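Local structure of rhodopsin (Rubrobacter xylanophilus, 6KFQ) at residues 11-16 and 204-209; 179-184 and 198-203. The protein binds retinal covalently as its light-absorbing chromophore and works as a light-driven proton pump across the membrane. All coordinates share one frame; numbering follows the deposited sequence.

Contact 1: residues 11-16 and 204-209; sequences VGMLLG and LDLLAK. With RET (retinal), chain R.
Gly-12 and Leu-206 bring together helices 2-23 and 194-218, whose local segments run nearly parallel (14°) with their axes 10.2 Å apart; the CA atoms of this pair are separated by only 6.8 Å. One methyl of Leu-206 lies directly on the glycine backbone, CD2 being 3.7 Å from Gly-12 CA, so close that a beta carbon at Gly-12 would collide with it. Beside it, the Met-13 side chain reaches across to the other helix. Its SD passes the same methyl, at 4.1 Å from Leu-206 CD2, and a bend at chi2 (-64°) directs the terminal methyl toward the turn that bears the chromophore. There Met-13 CE sits 3.4 Å from Asp-205 O, near the CB of that aspartate, and 3.7 Å from Lys-209 CD. Helix 194-218 widens into a pi-type turn at 206-209, and the bond from Lys-209 N to Asp-205 O is weak. From this turn the lysine runs extended until it bends at chi4 (81°), where NZ joins retinal C15 at 1.4 Å, the Schiff-base linkage of microbial rhodopsins. Asp-205, one helical turn earlier, faces the linkage: its OD1 makes a long salt bridge of 3.8 Å to Lys-209 NZ. The carboxylate is held from both oxygens, OD1 by the hydroxyl of Tyr-178 and OD2 by that of Tyr-49, while Trp-75 of helix 70-90 packs against it. Ala-45 of helix 32-53 touches both Met-13 and Lys-209. The pairing across the two segments is thus wholly van der Waals in kind: the Met-13 methyl backs the lysine chain and a Leu-206 methyl seats on the glycine. The polar work falls to tyrosines of helices 158-184 and 32-53, which probably fix the carboxylate beside the retinal linkage.

Contact 2: residues 179-184 and 198-203; sequences PIVWLI and VFLFMV. With RET (retinal), chain R; MPG ([(Z)-octadec-9-enyl] (2R)-2,3-bis(oxidanyl)propanoate), chain Q.
Val-181 and Phe-201 pack beside the ring end of the retinal pocket, where helices 158-184 and 194-218, joined by a short connection, lie almost exactly antiparallel (173°) at an axis separation of 10.0 Å. The valine enters over the phenyl face: CG1 stands 3.6 Å from the centroid of the Phe-201 ring and 13° off its normal, a CH-pi contact close to the ring centre. The other branch, CG2, turns to Leu-200, 3.8 Å from its CB, which CG1 also approaches. Farther along, the Ile-184 and Leu-200 side chains cross at about a right angle and meet methyl to methyl, CD1 to CD1, at 4.0 Å. Trp-182, with CG anti to the backbone N (chi1 -164°), carries its indole away from this seam and lays one face against the retinal, CD1 lying 3.6 Å from RET C2. Pro-179, at the kink of its helix, adds CB at 3.7 Å from RET C5. Phe-201 also meets Trp-75 edge-to-face. On the lipid side, the Phe-199 ring lies between an MPG chain over one face and Val-203 CG2 over the opposite one, its CZ 3.8 Å from MPG C17, and meets Trp-5 of helix 2-23 edge-to-face. An alanine at Phe-199 would probably leave this alkyl chain without its flat bearing surface and open a gap next to Val-203 and Trp-5. Between the side chains the packing is apolar; this seam joins the two helices, leaving Trp-182, also stacked on Phe-131, and Pro-179 to line the retinal ring site.

Overall arrangement
Contacts 1 and 2 are both buried and share helix 194-218, the last membrane-spanning helix of the bundle, which packs on helix 2-23 in contact 1 and on helix 158-184 in contact 2. Their centres are about 15 Å apart, yet they touch, Leu-204 CD1 lying 3.8 Å from Val-181 CG2. Along the chain contact 2 is nested inside contact 1, which brings the first helix back to the last and so closes the ring of helices. Both border bound MPG but meet different ends of the retinal: contact 1 packs a methionine behind the covalent anchor, with a hydrogen-bonded aspartate beside the linkage, whereas contact 2 flanks the ring with hydrophobic and aromatic side chains.

Contact 1: residues 11-16 and 204-209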
loop_
_atom_site.group_PDB
_atom_site.type_symbol
_atom_site.label_atom_id
_atom_site.label_comp_id
_atom_site.label_asym_id
_atom_site.label_seq_id
_atom_site.Cartn_x
_atom_site.Cartn_y
_atom_site.Cartn_z
ATOM N N VAL A 11 -11.176 -12.415 -0.930
ATOM C CA VAL A 11 -10.622 -13.706 -1.322
ATOM C C VAL A 11 -9.232 -13.533 -1.927
ATOM O O VAL A 11 -8.309 -14.299 -1.626
ATOM C CB VAL A 11 -11.595 -14.426 -2.277
ATOM C CG1 VAL A 11 -10.977 -15.717 -2.795
ATOM C CG2 VAL A 11 -12.903 -14.716 -1.553
ATOM N N GLY A 12 -9.047 -12.507 -2.753
ATOM C CA GLY A 12 -7.729 -12.265 -3.320
ATOM C C GLY A 12 -6.667 -12.028 -2.260
ATOM O O GLY A 12 -5.564 -12.576 -2.333
ATOM N N MET A 13 -6.979 -11.187 -1.273
ATOM C CA MET A 13 -6.020 -10.925 -0.201
ATOM C C MET A 13 -5.840 -12.154 0.674
ATOM O O MET A 13 -4.730 -12.439 1.142
ATOM C CB MET A 13 -6.481 -9.746 0.649
ATOM C CG MET A 13 -6.565 -8.430 -0.097
ATOM S SD MET A 13 -4.933 -7.919 -0.661
ATOM C CE MET A 13 -5.340 -6.318 -1.362
ATOM N N LEU A 14 -6.925 -12.890 0.914
ATOM C CA LEU A 14 -6.827 -14.107 1.706
ATOM C C LEU A 14 -5.916 -15.113 1.024
ATOM O O LEU A 14 -4.999 -15.656 1.646
ATOM C CB LEU A 14 -8.223 -14.698 1.933
ATOM C CG LEU A 14 -8.233 -16.034 2.670
ATOM C CD1 LEU A 14 -7.455 -15.914 3.967
ATOM C CD2 LEU A 14 -9.666 -16.470 2.936
ATOM N N LEU A 15 -6.152 -15.371 -0.265
ATOM C CA LEU A 15 -5.322 -16.333 -0.983
ATOM C C LEU A 15 -3.872 -15.879 -1.029
ATOM O O LEU A 15 -2.951 -16.691 -0.886
ATOM C CB LEU A 15 -5.854 -16.540 -2.398
ATOM C CG LEU A 15 -7.197 -17.254 -2.550
ATOM C CD1 LEU A 15 -7.523 -17.388 -4.023
ATOM C CD2 LEU A 15 -7.160 -18.628 -1.881
ATOM N N GLY A 16 -3.650 -14.586 -1.239
ATOM C CA GLY A 16 -2.291 -14.073 -1.185
ATOM C C GLY A 16 -1.646 -14.282 0.170
ATOM O O GLY A 16 -0.482 -14.685 0.258
ATOM N N LEU A 204 -6.369 -2.078 -7.865
ATOM C CA LEU A 204 -5.135 -1.480 -7.374
ATOM C C LEU A 204 -4.617 -2.211 -6.141
ATOM O O LEU A 204 -3.427 -2.533 -6.054
ATOM C CB LEU A 204 -5.367 0.008 -7.056
ATOM C CG LEU A 204 -5.634 0.873 -8.288
ATOM C CD1 LEU A 204 -6.040 2.304 -7.863
ATOM C CD2 LEU A 204 -4.381 0.917 -9.148
ATOM N N ASP A 205 -5.490 -2.445 -5.157
ATOM C CA ASP A 205 -5.046 -3.109 -3.931
ATOM C C ASP A 205 -4.428 -4.472 -4.222
ATOM O O ASP A 205 -3.383 -4.819 -3.666
ATOM C CB ASP A 205 -6.215 -3.287 -2.963
ATOM C CG ASP A 205 -6.610 -2.002 -2.267
ATOM O OD1 ASP A 205 -5.857 -1.000 -2.347
ATOM O OD2 ASP A 205 -7.686 -2.009 -1.626
ATOM N N LEU A 206 -5.067 -5.268 -5.075
ATOM C CA LEU A 206 -4.548 -6.606 -5.338
ATOM C C LEU A 206 -3.197 -6.543 -6.040
ATOM O O LEU A 206 -2.283 -7.309 -5.711
ATOM C CB LEU A 206 -5.560 -7.403 -6.159
ATOM C CG LEU A 206 -6.780 -7.853 -5.358
ATOM C CD1 LEU A 206 -7.858 -8.367 -6.283
ATOM C CD2 LEU A 206 -6.387 -8.934 -4.354
ATOM N N LEU A 207 -3.043 -5.620 -6.989
ATOM C CA LEU A 207 -1.759 -5.467 -7.665
ATOM C C LEU A 207 -0.699 -4.923 -6.713
ATOM O O LEU A 207 0.425 -5.435 -6.655
ATOM C CB LEU A 207 -1.918 -4.546 -8.874
ATOM C CG LEU A 207 -2.839 -5.062 -9.989
ATOM C CD1 LEU A 207 -2.945 -4.000 -11.088
ATOM C CD2 LEU A 207 -2.324 -6.401 -10.557
ATOM N N ALA A 208 -1.042 -3.877 -5.959
ATOM C CA ALA A 208 -0.076 -3.210 -5.092
ATOM C C ALA A 208 0.321 -4.040 -3.879
ATOM O O ALA A 208 1.333 -3.712 -3.238
ATOM C CB ALA A 208 -0.643 -1.854 -4.638
ATOM N N LYS A 209 -0.426 -5.109 -3.563
ATOM C CA LYS A 209 -0.140 -5.952 -2.404
ATOM C C LYS A 209 0.153 -7.389 -2.804
ATOM O O LYS A 209 1.223 -7.905 -2.466
ATOM C CB LYS A 209 -1.302 -5.910 -1.397
ATOM C CG LYS A 209 -1.502 -4.531 -0.728
ATOM C CD LYS A 209 -2.601 -4.535 0.335
ATOM C CE LYS A 209 -2.642 -3.199 1.089
ATOM N NZ LYS A 209 -3.382 -2.145 0.342
HETATM C C1 RET R . -5.597 9.357 -1.042
HETATM C C2 RET R . -6.489 10.604 -1.122
HETATM C C3 RET R . -5.782 11.915 -0.851
HETATM C C4 RET R . -4.593 12.100 -1.773
HETATM C C5 RET R . -3.769 10.847 -1.973
HETATM C C6 RET R . -4.172 9.630 -1.567
HETATM C C7 RET R . -3.317 8.475 -1.804
HETATM C C8 RET R . -3.434 7.185 -1.386
HETATM C C9 RET R . -2.571 6.055 -1.647
HETATM C C10 RET R . -2.991 4.829 -1.287
HETATM C C11 RET R . -2.301 3.581 -1.445
HETATM C C12 RET R . -2.840 2.450 -1.002
HETATM C C13 RET R . -2.266 1.126 -1.068
HETATM C C14 RET R . -2.914 0.107 -0.455
HETATM C C15 RET R . -2.507 -1.266 -0.367
HETATM C C16 RET R . -5.558 8.912 0.427
HETATM C C17 RET R . -6.331 8.285 -1.870
HETATM C C18 RET R . -2.390 11.147 -2.495
HETATM C C19 RET R . -1.256 6.296 -2.332
HETATM C C20 RET R . -0.956 0.956 -1.785
#

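Contact 2: residues 179-184 and 198-203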
loop_
_atom_site.group_PDB
_atom_site.type_symbol
_atom_site.label_atom_id
_atom_site.label_comp_id
_atom_site.label_asym_id
_atom_site.label_seq_id
_atom_site.Cartn_x
_atom_site.Cartn_y
_atom_site.Cartn_z
ATOM N N PRO A 179 -5.046 8.538 -5.717
ATOM C CA PRO A 179 -5.709 9.853 -5.687
ATOM C C PRO A 179 -6.577 10.115 -6.905
ATOM O O PRO A 179 -7.575 10.838 -6.794
ATOM C CB PRO A 179 -4.533 10.848 -5.601
ATOM C CG PRO A 179 -3.335 10.087 -6.087
ATOM C CD PRO A 179 -3.578 8.671 -5.582
ATOM N N ILE A 180 -6.235 9.547 -8.064
ATOM C CA ILE A 180 -7.085 9.702 -9.244
ATOM C C ILE A 180 -8.425 9.010 -9.022
ATOM O O ILE A 180 -9.489 9.580 -9.293
ATOM C CB ILE A 180 -6.367 9.159 -10.493
ATOM C CG1 ILE A 180 -5.076 9.944 -10.739
ATOM C CG2 ILE A 180 -7.302 9.183 -11.718
ATOM C CD1 ILE A 180 -4.281 9.462 -11.924
ATOM N N VAL A 181 -8.392 7.768 -8.528
ATOM C CA VAL A 181 -9.639 7.067 -8.230
ATOM C C VAL A 181 -10.451 7.857 -7.208
ATOM O O VAL A 181 -11.662 8.053 -7.365
ATOM C CB VAL A 181 -9.347 5.642 -7.730
ATOM C CG1 VAL A 181 -10.640 5.000 -7.255
ATOM C CG2 VAL A 181 -8.697 4.812 -8.834
ATOM N N TRP A 182 -9.787 8.316 -6.144
ATOM C CA TRP A 182 -10.433 9.159 -5.143
ATOM C C TRP A 182 -11.132 10.337 -5.807
ATOM O O TRP A 182 -12.291 10.645 -5.505
ATOM C CB TRP A 182 -9.374 9.646 -4.150
ATOM C CG TRP A 182 -9.862 10.208 -2.850
ATOM C CD1 TRP A 182 -9.935 9.552 -1.655
ATOM C CD2 TRP A 182 -10.273 11.562 -2.591
ATOM N NE1 TRP A 182 -10.381 10.406 -0.673
ATOM C CE2 TRP A 182 -10.600 11.644 -1.220
ATOM C CE3 TRP A 182 -10.415 12.702 -3.389
ATOM C CZ2 TRP A 182 -11.055 12.829 -0.621
ATOM C CZ3 TRP A 182 -10.864 13.893 -2.789
ATOM C CH2 TRP A 182 -11.180 13.939 -1.420
ATOM N N LEU A 183 -10.449 10.985 -6.751
ATOM C CA LEU A 183 -10.995 12.200 -7.350
ATOM C C LEU A 183 -12.180 11.916 -8.260
ATOM O O LEU A 183 -13.093 12.745 -8.354
ATOM C CB LEU A 183 -9.914 12.944 -8.131
ATOM C CG LEU A 183 -8.938 13.796 -7.324
ATOM C CD1 LEU A 183 -7.879 14.344 -8.260
ATOM C CD2 LEU A 183 -9.652 14.952 -6.613
ATOM N N ILE A 184 -12.191 10.775 -8.956
ATOM C CA ILE A 184 -13.337 10.487 -9.811
ATOM C C ILE A 184 -14.462 9.807 -9.045
ATOM O O ILE A 184 -15.615 9.839 -9.500
ATOM C CB ILE A 184 -12.944 9.645 -11.038
ATOM C CG1 ILE A 184 -12.450 8.261 -10.620
ATOM C CG2 ILE A 184 -11.880 10.379 -11.856
ATOM C CD1 ILE A 184 -12.088 7.386 -11.797
ATOM N N VAL A 198 -15.131 1.301 -6.036
ATOM C CA VAL A 198 -14.708 0.166 -5.222
ATOM C C VAL A 198 -13.969 -0.857 -6.076
ATOM O O VAL A 198 -12.956 -1.425 -5.653
ATOM C CB VAL A 198 -15.922 -0.444 -4.499
ATOM C CG1 VAL A 198 -15.574 -1.790 -3.878
ATOM C CG2 VAL A 198 -16.405 0.526 -3.416
ATOM N N PHE A 199 -14.467 -1.108 -7.290
ATOM C CA PHE A 199 -13.763 -1.983 -8.225
ATOM C C PHE A 199 -12.339 -1.498 -8.471
ATOM O O PHE A 199 -11.383 -2.279 -8.423
ATOM C CB PHE A 199 -14.533 -2.051 -9.548
ATOM C CG PHE A 199 -13.791 -2.774 -10.641
ATOM C CD1 PHE A 199 -13.704 -4.153 -10.634
ATOM C CD2 PHE A 199 -13.174 -2.068 -11.666
ATOM C CE1 PHE A 199 -13.014 -4.828 -11.632
ATOM C CE2 PHE A 199 -12.489 -2.736 -12.672
ATOM C CZ PHE A 199 -12.415 -4.126 -12.650
ATOM N N LEU A 200 -12.182 -0.205 -8.747
ATOM C CA LEU A 200 -10.863 0.314 -9.081
ATOM C C LEU A 200 -9.893 0.136 -7.922
ATOM O O LEU A 200 -8.762 -0.327 -8.114
ATOM C CB LEU A 200 -10.974 1.785 -9.489
ATOM C CG LEU A 200 -11.676 1.942 -10.840
ATOM C CD1 LEU A 200 -11.952 3.406 -11.153
ATOM C CD2 LEU A 200 -10.845 1.291 -11.957
ATOM N N PHE A 201 -10.311 0.515 -6.706
ATOM C CA PHE A 201 -9.436 0.320 -5.552
ATOM C C PHE A 201 -9.134 -1.160 -5.342
ATOM O O PHE A 201 -8.031 -1.510 -4.900
ATOM C CB PHE A 201 -10.062 0.898 -4.275
ATOM C CG PHE A 201 -9.944 2.392 -4.134
ATOM C CD1 PHE A 201 -8.742 3.055 -4.398
ATOM C CD2 PHE A 201 -11.029 3.138 -3.703
ATOM C CE1 PHE A 201 -8.643 4.430 -4.240
ATOM C CE2 PHE A 201 -10.943 4.518 -3.553
ATOM C CZ PHE A 201 -9.746 5.166 -3.825
ATOM N N MET A 202 -10.095 -2.040 -5.645
ATOM C CA MET A 202 -9.845 -3.469 -5.481
ATOM C C MET A 202 -8.752 -3.947 -6.426
ATOM O O MET A 202 -7.860 -4.702 -6.018
ATOM C CB MET A 202 -11.138 -4.266 -5.693
ATOM C CG MET A 202 -10.951 -5.787 -5.612
ATOM S SD MET A 202 -10.540 -6.513 -7.215
ATOM C CE MET A 202 -12.054 -6.235 -8.125
ATOM N N VAL A 203 -8.794 -3.518 -7.693
ATOM C CA VAL A 203 -7.759 -3.926 -8.638
ATOM C C VAL A 203 -6.410 -3.375 -8.203
ATOM O O VAL A 203 -5.409 -4.101 -8.152
ATOM C CB VAL A 203 -8.108 -3.475 -10.068
ATOM C CG1 VAL A 203 -6.965 -3.802 -11.019
ATOM C CG2 VAL A 203 -9.399 -4.129 -10.545
HETATM C C1 RET R . -5.597 9.357 -1.042
HETATM C C2 RET R . -6.489 10.604 -1.122
HETATM C C3 RET R . -5.782 11.915 -0.851
HETATM C C4 RET R . -4.593 12.100 -1.773
HETATM C C5 RET R . -3.769 10.847 -1.973
HETATM C C6 RET R . -4.172 9.630 -1.567
HETATM C C7 RET R . -3.317 8.475 -1.804
HETATM C C8 RET R . -3.434 7.185 -1.386
HETATM C C9 RET R . -2.571 6.055 -1.647
HETATM C C10 RET R . -2.991 4.829 -1.287
HETATM C C11 RET R . -2.301 3.581 -1.445
HETATM C C12 RET R . -2.840 2.450 -1.002
HETATM C C13 RET R . -2.266 1.126 -1.068
HETATM C C14 RET R . -2.914 0.107 -0.455
HETATM C C15 RET R . -2.507 -1.266 -0.367
HETATM C C16 RET R . -5.558 8.912 0.427
HETATM C C17 RET R . -6.331 8.285 -1.870
HETATM C C18 RET R . -2.390 11.147 -2.495
HETATM C C19 RET R . -1.256 6.296 -2.332
HETATM C C20 RET R . -0.956 0.956 -1.785
HETATM C C7 MPG Q . -24.967 -1.374 -9.376
HETATM C C8 MPG Q . -24.126 -0.662 -10.392
HETATM C C9 MPG Q . -23.261 -1.571 -11.213
HETATM C C10 MPG Q . -21.960 -1.469 -11.343
HETATM C C11 MPG Q . -21.071 -2.295 -12.223
HETATM C C12 MPG Q . -19.618 -1.932 -12.106
HETATM C C13 MPG Q . -18.709 -2.682 -13.065
HETATM C C14 MPG Q . -17.246 -2.332 -12.938
HETATM C C15 MPG Q . -16.346 -3.006 -13.954
HETATM C C16 MPG Q . -16.264 -4.506 -13.837
HETATM C C17 MPG Q . -15.340 -5.161 -14.835
HETATM C C18 MPG Q . -15.119 -6.636 -14.608
#